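MdcE (Pseudomonas aeruginosa, PDB 5VIP) probably serves as the gamma subunit of a biotin-independent malonate decarboxylase, contributing to the transferase chemistry assigned to its family. Local coordinates at residues I172-P177 with E230-P235; Q30-S35 with A238-V243. All coordinates share one frame; numbering follows the deposited sequence.

Contact 1: I172-P177 with E230-P235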
ATOM      1  N   ILE A 172       5.037  -6.706 -15.316  1.00 18.48           N
ATOM      2  CA  ILE A 172       6.023  -6.847 -16.390  1.00 23.65           C
ATOM      3  C   ILE A 172       7.026  -5.716 -16.288  1.00 21.02           C
ATOM      4  O   ILE A 172       6.636  -4.556 -16.176  1.00 22.74           O
ATOM      5  CB  ILE A 172       5.356  -6.818 -17.783  1.00 25.09           C
ATOM      6  CG1 ILE A 172       4.409  -8.009 -17.938  1.00 27.39           C
ATOM      7  CG2 ILE A 172       6.415  -6.766 -18.910  1.00 24.58           C
ATOM      8  CD1 ILE A 172       3.370  -7.825 -19.048  1.00 26.16           C
ATOM      9  N   ALA A 173       8.317  -6.040 -16.309  1.00 19.38           N
ATOM     10  CA  ALA A 173       9.334  -5.007 -16.220  1.00 21.51           C
ATOM     11  C   ALA A 173      10.202  -4.993 -17.477  1.00 22.29           C
ATOM     12  O   ALA A 173      10.501  -6.044 -18.033  1.00 23.36           O
ATOM     13  CB  ALA A 173      10.208  -5.221 -14.983  1.00 19.56           C
ATOM     14  N   LEU A 174      10.607  -3.807 -17.909  1.00 19.42           N
ATOM     15  CA  LEU A 174      11.651  -3.702 -18.921  1.00 22.44           C
ATOM     16  C   LEU A 174      12.994  -4.082 -18.292  1.00 27.65           C
ATOM     17  O   LEU A 174      13.292  -3.710 -17.149  1.00 21.55           O
ATOM     18  CB  LEU A 174      11.694  -2.294 -19.515  1.00 21.26           C
ATOM     19  CG  LEU A 174      10.354  -1.835 -20.099  1.00 20.56           C
ATOM     20  CD1 LEU A 174      10.470  -0.486 -20.761  1.00 21.31           C
ATOM     21  CD2 LEU A 174       9.794  -2.879 -21.050  1.00 22.43           C
ATOM     22  N   HIS A 175      13.787  -4.857 -19.026  1.00 27.91           N
ATOM     23  CA  HIS A 175      15.060  -5.332 -18.510  1.00 21.05           C
ATOM     24  C   HIS A 175      16.118  -4.290 -18.838  1.00 27.59           C
ATOM     25  O   HIS A 175      16.802  -4.377 -19.862  1.00 26.15           O
ATOM     26  CB  HIS A 175      15.414  -6.702 -19.106  1.00 23.52           C
ATOM     27  CG  HIS A 175      16.619  -7.342 -18.487  1.00 28.98           C
ATOM     28  ND1 HIS A 175      17.878  -7.261 -19.044  1.00 28.05           N
ATOM     29  CD2 HIS A 175      16.757  -8.081 -17.360  1.00 30.89           C
ATOM     30  CE1 HIS A 175      18.738  -7.917 -18.287  1.00 28.16           C
ATOM     31  NE2 HIS A 175      18.084  -8.424 -17.258  1.00 30.77           N
ATOM     32  N   ASP A 176      16.240  -3.302 -17.960  1.00 23.56           N
ATOM     33  CA  ASP A 176      17.068  -2.121 -18.198  1.00 24.01           C
ATOM     34  C   ASP A 176      17.565  -1.570 -16.863  1.00 28.52           C
ATOM     35  O   ASP A 176      16.839  -1.629 -15.862  1.00 25.69           O
ATOM     36  CB  ASP A 176      16.255  -1.074 -18.963  1.00 28.20           C
ATOM     37  CG  ASP A 176      16.946   0.261 -19.048  1.00 31.09           C
ATOM     38  OD1 ASP A 176      17.776   0.429 -19.957  1.00 33.13           O
ATOM     39  OD2 ASP A 176      16.661   1.146 -18.212  1.00 29.48           O
ATOM     40  N   PRO A 177      18.803  -1.041 -16.828  1.00 27.58           N
ATOM     41  CA  PRO A 177      19.384  -0.576 -15.561  1.00 28.07           C
ATOM     42  C   PRO A 177      18.645   0.595 -14.925  1.00 28.13           C
ATOM     43  O   PRO A 177      18.835   0.852 -13.733  1.00 28.35           O
ATOM     44  CB  PRO A 177      20.809  -0.152 -15.961  1.00 27.53           C
ATOM     45  CG  PRO A 177      21.103  -0.921 -17.187  1.00 26.24           C
ATOM     46  CD  PRO A 177      19.796  -1.011 -17.921  1.00 27.03           C
ATOM     47  N   GLU A 230      15.335  -2.100 -27.156  1.00 28.07           N
ATOM     48  CA  GLU A 230      16.478  -1.468 -27.839  1.00 30.23           C
ATOM     49  C   GLU A 230      16.742  -0.039 -27.376  1.00 30.84           C
ATOM     50  O   GLU A 230      17.891   0.337 -27.111  1.00 31.80           O
ATOM     51  CB  GLU A 230      16.282  -1.460 -29.364  1.00 31.52           C
ATOM     52  CG  GLU A 230      15.690  -2.723 -29.943  1.00 33.73           C
ATOM     53  CD  GLU A 230      15.252  -2.561 -31.407  1.00 40.26           C
ATOM     54  OE1 GLU A 230      15.730  -1.618 -32.080  1.00 40.88           O
ATOM     55  OE2 GLU A 230      14.437  -3.389 -31.885  1.00 41.12           O
ATOM     56  N   THR A 231      15.684   0.768 -27.339  1.00 28.83           N
ATOM     57  CA  THR A 231      15.789   2.159 -26.925  1.00 27.74           C
ATOM     58  C   THR A 231      14.722   2.397 -25.866  1.00 35.42           C
ATOM     59  O   THR A 231      13.571   2.713 -26.172  1.00 32.62           O
ATOM     60  CB  THR A 231      15.604   3.149 -28.094  1.00 32.33           C
ATOM     61  OG1 THR A 231      14.395   2.843 -28.791  1.00 33.39           O
ATOM     62  CG2 THR A 231      16.775   3.067 -29.077  1.00 34.90           C
ATOM     63  N   VAL A 232      15.121   2.225 -24.619  1.00 29.96           N
ATOM     64  CA  VAL A 232      14.204   2.289 -23.493  1.00 33.33           C
ATOM     65  C   VAL A 232      13.606   3.691 -23.299  1.00 35.43           C
ATOM     66  O   VAL A 232      12.469   3.825 -22.845  1.00 33.18           O
ATOM     67  CB  VAL A 232      14.926   1.834 -22.207  1.00 29.59           C
ATOM     68  CG1 VAL A 232      16.081   2.767 -21.881  1.00 32.06           C
ATOM     69  CG2 VAL A 232      13.955   1.742 -21.046  1.00 29.02           C
ATOM     70  N   GLU A 233      14.354   4.732 -23.666  1.00 34.23           N
ATOM     71  CA  GLU A 233      13.912   6.106 -23.432  1.00 35.90           C
ATOM     72  C   GLU A 233      12.793   6.519 -24.387  1.00 33.94           C
ATOM     73  O   GLU A 233      11.869   7.231 -24.003  1.00 36.94           O
ATOM     74  CB  GLU A 233      15.089   7.077 -23.553  1.00 35.93           C
ATOM     75  CG  GLU A 233      16.318   6.703 -22.740  1.00 38.27           C
ATOM     76  CD  GLU A 233      16.072   6.682 -21.231  1.00 45.03           C
ATOM     77  OE1 GLU A 233      15.175   7.408 -20.737  1.00 43.00           O
ATOM     78  OE2 GLU A 233      16.800   5.943 -20.533  1.00 41.49           O
ATOM     79  N   VAL A 234      12.903   6.106 -25.644  1.00 38.00           N
ATOM     80  CA  VAL A 234      11.804   6.225 -26.604  1.00 36.29           C
ATOM     81  C   VAL A 234      11.741   4.940 -27.400  1.00 35.14           C
ATOM     82  O   VAL A 234      12.626   4.674 -28.223  1.00 37.95           O
ATOM     83  CB  VAL A 234      11.966   7.404 -27.585  1.00 37.34           C
ATOM     84  CG1 VAL A 234      10.594   7.886 -28.036  1.00 39.23           C
ATOM     85  CG2 VAL A 234      12.754   8.546 -26.962  1.00 40.27           C
ATOM     86  N   PRO A 235      10.699   4.133 -27.163  1.00 33.95           N
ATOM     87  CA  PRO A 235      10.639   2.811 -27.786  1.00 34.26           C
ATOM     88  C   PRO A 235      10.711   2.866 -29.303  1.00 35.40           C
ATOM     89  O   PRO A 235      10.153   3.766 -29.934  1.00 34.83           O
ATOM     90  CB  PRO A 235       9.281   2.270 -27.335  1.00 31.83           C
ATOM     91  CG  PRO A 235       8.490   3.477 -27.007  1.00 31.45           C
ATOM     92  CD  PRO A 235       9.466   4.442 -26.421  1.00 30.41           C
TER
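D176 and V232 mark the closest approach of the two backbones, with their CA atoms 7.5 Å apart, as the chain runs on from strand 170-174 past the irregular loop 230-235. At that spacing the side chains must do the joining, and here an acidic group and a branched aliphatic one approach each other from opposite directions. The isopropyl group of V232 straddles the carboxylate of D176: D176 CG lies 3.9 Å from both V232 CG1 and V232 CG2. D176 OD1 comes nearest, 3.5 Å from V232 CG1, while OD2 lies about equally far from both methyls. With its CG anti to the backbone N (chi1 170°), D176 extends the carboxylate across to the valine. The strongest polar partner of this acid lies beyond the pair: OD2 forms a salt bridge with R24, and it also accepts a hydrogen bond from the backbone N of G178. R24 also binds OE2 of E233, so one guanidinium sits against two acids and probably offsets the repulsion between D176 OD2 and E233 OE2, 5.3 Å apart. Next to the acid, L174 supplies a purely apolar touch, its CD1 reaching V232 CG2 at 4.1 Å. An inverse gamma turn centred on H175 is the bend that separates L174 from D176. The opposing loop is braced from within, because T231 OG1 donates to V234 O at 2.6 Å, approaching 32° out of the carbonyl plane. Helix 24-33 closes over the junction: W28 packs on L174 and P235 and gives its indole N-H to V232 O. Strand 170-174 itself lies between the parallel strands 148-152 and 225-227, and the loop carries the chain from 225-227 into helix 237-254.

Contact 2: Q30-S35 with A238-V243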
ATOM      1  N   GLN A  30       2.792   7.866 -24.329  1.00 27.89           N
ATOM      2  CA  GLN A  30       2.511   8.442 -25.640  1.00 35.24           C
ATOM      3  C   GLN A  30       2.601   7.357 -26.711  1.00 32.73           C
ATOM      4  O   GLN A  30       1.701   7.229 -27.547  1.00 34.12           O
ATOM      5  CB  GLN A  30       3.478   9.579 -25.955  1.00 37.54           C
ATOM      6  CG  GLN A  30       3.063  10.411 -27.159  1.00 48.23           C
ATOM      7  CD  GLN A  30       4.220  11.165 -27.788  1.00 55.45           C
ATOM      8  OE1 GLN A  30       5.381  10.762 -27.672  1.00 57.00           O
ATOM      9  NE2 GLN A  30       3.911  12.278 -28.447  1.00 57.05           N
ATOM     10  N   ALA A  31       3.675   6.565 -26.660  1.00 31.42           N
ATOM     11  CA  ALA A  31       3.895   5.485 -27.616  1.00 27.13           C
ATOM     12  C   ALA A  31       2.773   4.456 -27.608  1.00 31.45           C
ATOM     13  O   ALA A  31       2.331   3.996 -28.663  1.00 29.88           O
ATOM     14  CB  ALA A  31       5.222   4.816 -27.338  1.00 30.46           C
ATOM     15  N   LEU A  32       2.307   4.093 -26.421  1.00 29.49           N
ATOM     16  CA  LEU A  32       1.327   3.022 -26.309  1.00 29.80           C
ATOM     17  C   LEU A  32      -0.115   3.512 -26.475  1.00 32.87           C
ATOM     18  O   LEU A  32      -0.948   2.806 -27.031  1.00 31.93           O
ATOM     19  CB  LEU A  32       1.481   2.302 -24.961  1.00 25.68           C
ATOM     20  CG  LEU A  32       2.704   1.398 -24.789  1.00 28.00           C
ATOM     21  CD1 LEU A  32       3.065   1.241 -23.307  1.00 26.36           C
ATOM     22  CD2 LEU A  32       2.434   0.038 -25.424  1.00 28.27           C
ATOM     23  N   ALA A  33      -0.416   4.706 -25.977  1.00 32.59           N
ATOM     24  CA  ALA A  33      -1.797   5.175 -25.954  1.00 32.46           C
ATOM     25  C   ALA A  33      -2.121   6.029 -27.171  1.00 39.65           C
ATOM     26  O   ALA A  33      -3.250   6.018 -27.652  1.00 42.64           O
ATOM     27  CB  ALA A  33      -2.077   5.954 -24.674  1.00 31.00           C
ATOM     28  N   GLY A  34      -1.132   6.773 -27.657  1.00 39.84           N
ATOM     29  CA  GLY A  34      -1.287   7.536 -28.881  1.00 41.07           C
ATOM     30  C   GLY A  34      -1.432   9.028 -28.660  1.00 49.15           C
ATOM     31  O   GLY A  34      -1.417   9.806 -29.617  1.00 56.55           O
ATOM     32  N   SER A  35      -1.572   9.432 -27.400  1.00 46.50           N
ATOM     33  CA  SER A  35      -1.733  10.844 -27.057  1.00 50.80           C
ATOM     34  C   SER A  35      -0.697  11.280 -26.015  1.00 48.83           C
ATOM     35  O   SER A  35      -0.047  10.440 -25.395  1.00 46.34           O
ATOM     36  CB  SER A  35      -3.160  11.112 -26.556  1.00 51.64           C
ATOM     37  OG  SER A  35      -3.457  10.360 -25.390  1.00 46.14           O
ATOM     38  N   ALA A 238       9.763  -1.807 -33.110  1.00 26.75           N
ATOM     39  CA  ALA A 238       9.882  -3.206 -32.701  1.00 29.44           C
ATOM     40  C   ALA A 238       9.655  -3.361 -31.196  1.00 28.92           C
ATOM     41  O   ALA A 238       9.076  -4.348 -30.742  1.00 29.23           O
ATOM     42  CB  ALA A 238      11.248  -3.759 -33.087  1.00 31.85           C
ATOM     43  N   ASP A 239      10.139  -2.391 -30.431  1.00 25.92           N
ATOM     44  CA  ASP A 239       9.926  -2.376 -28.988  1.00 27.06           C
ATOM     45  C   ASP A 239       8.435  -2.311 -28.669  1.00 29.02           C
ATOM     46  O   ASP A 239       7.912  -3.092 -27.857  1.00 27.90           O
ATOM     47  CB  ASP A 239      10.648  -1.191 -28.357  1.00 26.08           C
ATOM     48  CG  ASP A 239      12.143  -1.403 -28.244  1.00 29.01           C
ATOM     49  OD1 ASP A 239      12.591  -2.570 -28.271  1.00 28.69           O
ATOM     50  OD2 ASP A 239      12.868  -0.397 -28.096  1.00 29.39           O
ATOM     51  N   LEU A 240       7.755  -1.376 -29.328  1.00 27.86           N
ATOM     52  CA  LEU A 240       6.329  -1.163 -29.136  1.00 28.23           C
ATOM     53  C   LEU A 240       5.573  -2.449 -29.456  1.00 31.58           C
ATOM     54  O   LEU A 240       4.657  -2.843 -28.733  1.00 27.43           O
ATOM     55  CB  LEU A 240       5.849   0.004 -30.008  1.00 28.71           C
ATOM     56  CG  LEU A 240       4.542   0.714 -29.684  1.00 39.40           C
ATOM     57  CD1 LEU A 240       4.505   1.124 -28.213  1.00 32.62           C
ATOM     58  CD2 LEU A 240       4.374   1.943 -30.585  1.00 33.24           C
ATOM     59  N   VAL A 241       5.994  -3.118 -30.527  1.00 29.29           N
ATOM     60  CA  VAL A 241       5.407  -4.391 -30.929  1.00 30.24           C
ATOM     61  C   VAL A 241       5.648  -5.486 -29.888  1.00 28.04           C
ATOM     62  O   VAL A 241       4.743  -6.255 -29.566  1.00 28.04           O
ATOM     63  CB  VAL A 241       5.970  -4.853 -32.302  1.00 29.74           C
ATOM     64  CG1 VAL A 241       5.555  -6.286 -32.606  1.00 31.49           C
ATOM     65  CG2 VAL A 241       5.510  -3.907 -33.397  1.00 28.73           C
ATOM     66  N   ARG A 242       6.869  -5.565 -29.368  1.00 27.39           N
ATOM     67  CA  ARG A 242       7.180  -6.579 -28.370  1.00 27.35           C
ATOM     68  C   ARG A 242       6.389  -6.327 -27.083  1.00 25.88           C
ATOM     69  O   ARG A 242       5.856  -7.261 -26.486  1.00 26.54           O
ATOM     70  CB  ARG A 242       8.689  -6.628 -28.076  1.00 25.24           C
ATOM     71  CG  ARG A 242       9.530  -7.234 -29.221  1.00 33.99           C
ATOM     72  CD  ARG A 242      11.011  -7.402 -28.848  1.00 35.84           C
ATOM     73  NE  ARG A 242      11.758  -6.158 -29.005  1.00 34.47           N
ATOM     74  CZ  ARG A 242      12.388  -5.800 -30.120  1.00 33.01           C
ATOM     75  NH1 ARG A 242      12.377  -6.598 -31.180  1.00 36.51           N
ATOM     76  NH2 ARG A 242      13.035  -4.638 -30.180  1.00 35.73           N
ATOM     77  N   VAL A 243       6.307  -5.070 -26.662  1.00 25.71           N
ATOM     78  CA  VAL A 243       5.601  -4.743 -25.424  1.00 25.46           C
ATOM     79  C   VAL A 243       4.091  -4.951 -25.571  1.00 25.85           C
ATOM     80  O   VAL A 243       3.457  -5.532 -24.694  1.00 24.45           O
ATOM     81  CB  VAL A 243       5.892  -3.304 -24.971  1.00 26.72           C
ATOM     82  CG1 VAL A 243       4.948  -2.894 -23.816  1.00 26.02           C
ATOM     83  CG2 VAL A 243       7.338  -3.184 -24.551  1.00 27.81           C
TER
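A helix-helix contact of small and branched aliphatic residues joins the last turn of helix 24-33 to the first turns of helix 237-254, in a fold built around a mixed, mostly parallel sheet. L32 and L240 have the nearest CA atoms, 7.1 Å apart, and L240 is the residue that projects into the other helix. Its CG stands anti to the backbone N (chi1 -161°), which carries both methyls over the backbone at A31. There L240 CD2 comes to 3.5 Å from A31 O, a van der Waals contact of a methyl with a carbonyl oxygen, while L240 CD1 meets the methyl group A31 CB at 3.9 Å. The small alanine side chain probably helps the leucine come this close to the main chain. L32 then passes alongside L240 in the opposite sense, placing its CD2 3.6 Å from L240 CD1. One turn further along helix 237-254, V243 extends the apolar seam by crossing L32 at about a right angle, with V243 CG1 4.2 Å from L32 CD2. F60 of strand 56-63 packs on L32, and W28 on V243. Helix 24-33 ends here: G34 leaves the helical conformation with positive phi, and L32 O takes a hydrogen bond from R244. Within the second helix, R242 NH2 forms a salt bridge with D239 OD1 at 2.8 Å, the oxygen lying near the guanidinium plane but met from above the carboxylate plane. Over the centre of that same guanidinium, A238 O sits 3.6 Å above one face.

Contact 1 is nested within the long chain loop that contact 2 closes, and the two centres are about 12 Å apart. They are physically continuous. The 230-235 loop runs directly toward helix 237-254, and its start is gripped by that helix: E230 OE2 forms a salt bridge with R242 NH2, E230 N probably donates to D239 OD1 at 3.0 Å, and T231 N bonds to D239 OD2. On the apolar side, P235 CG touches A31 CB at 3.5 Å. Helix 24-33 thus serves both sites, giving R24 and W28 to contact 1, and A31 and L32 to contact 2.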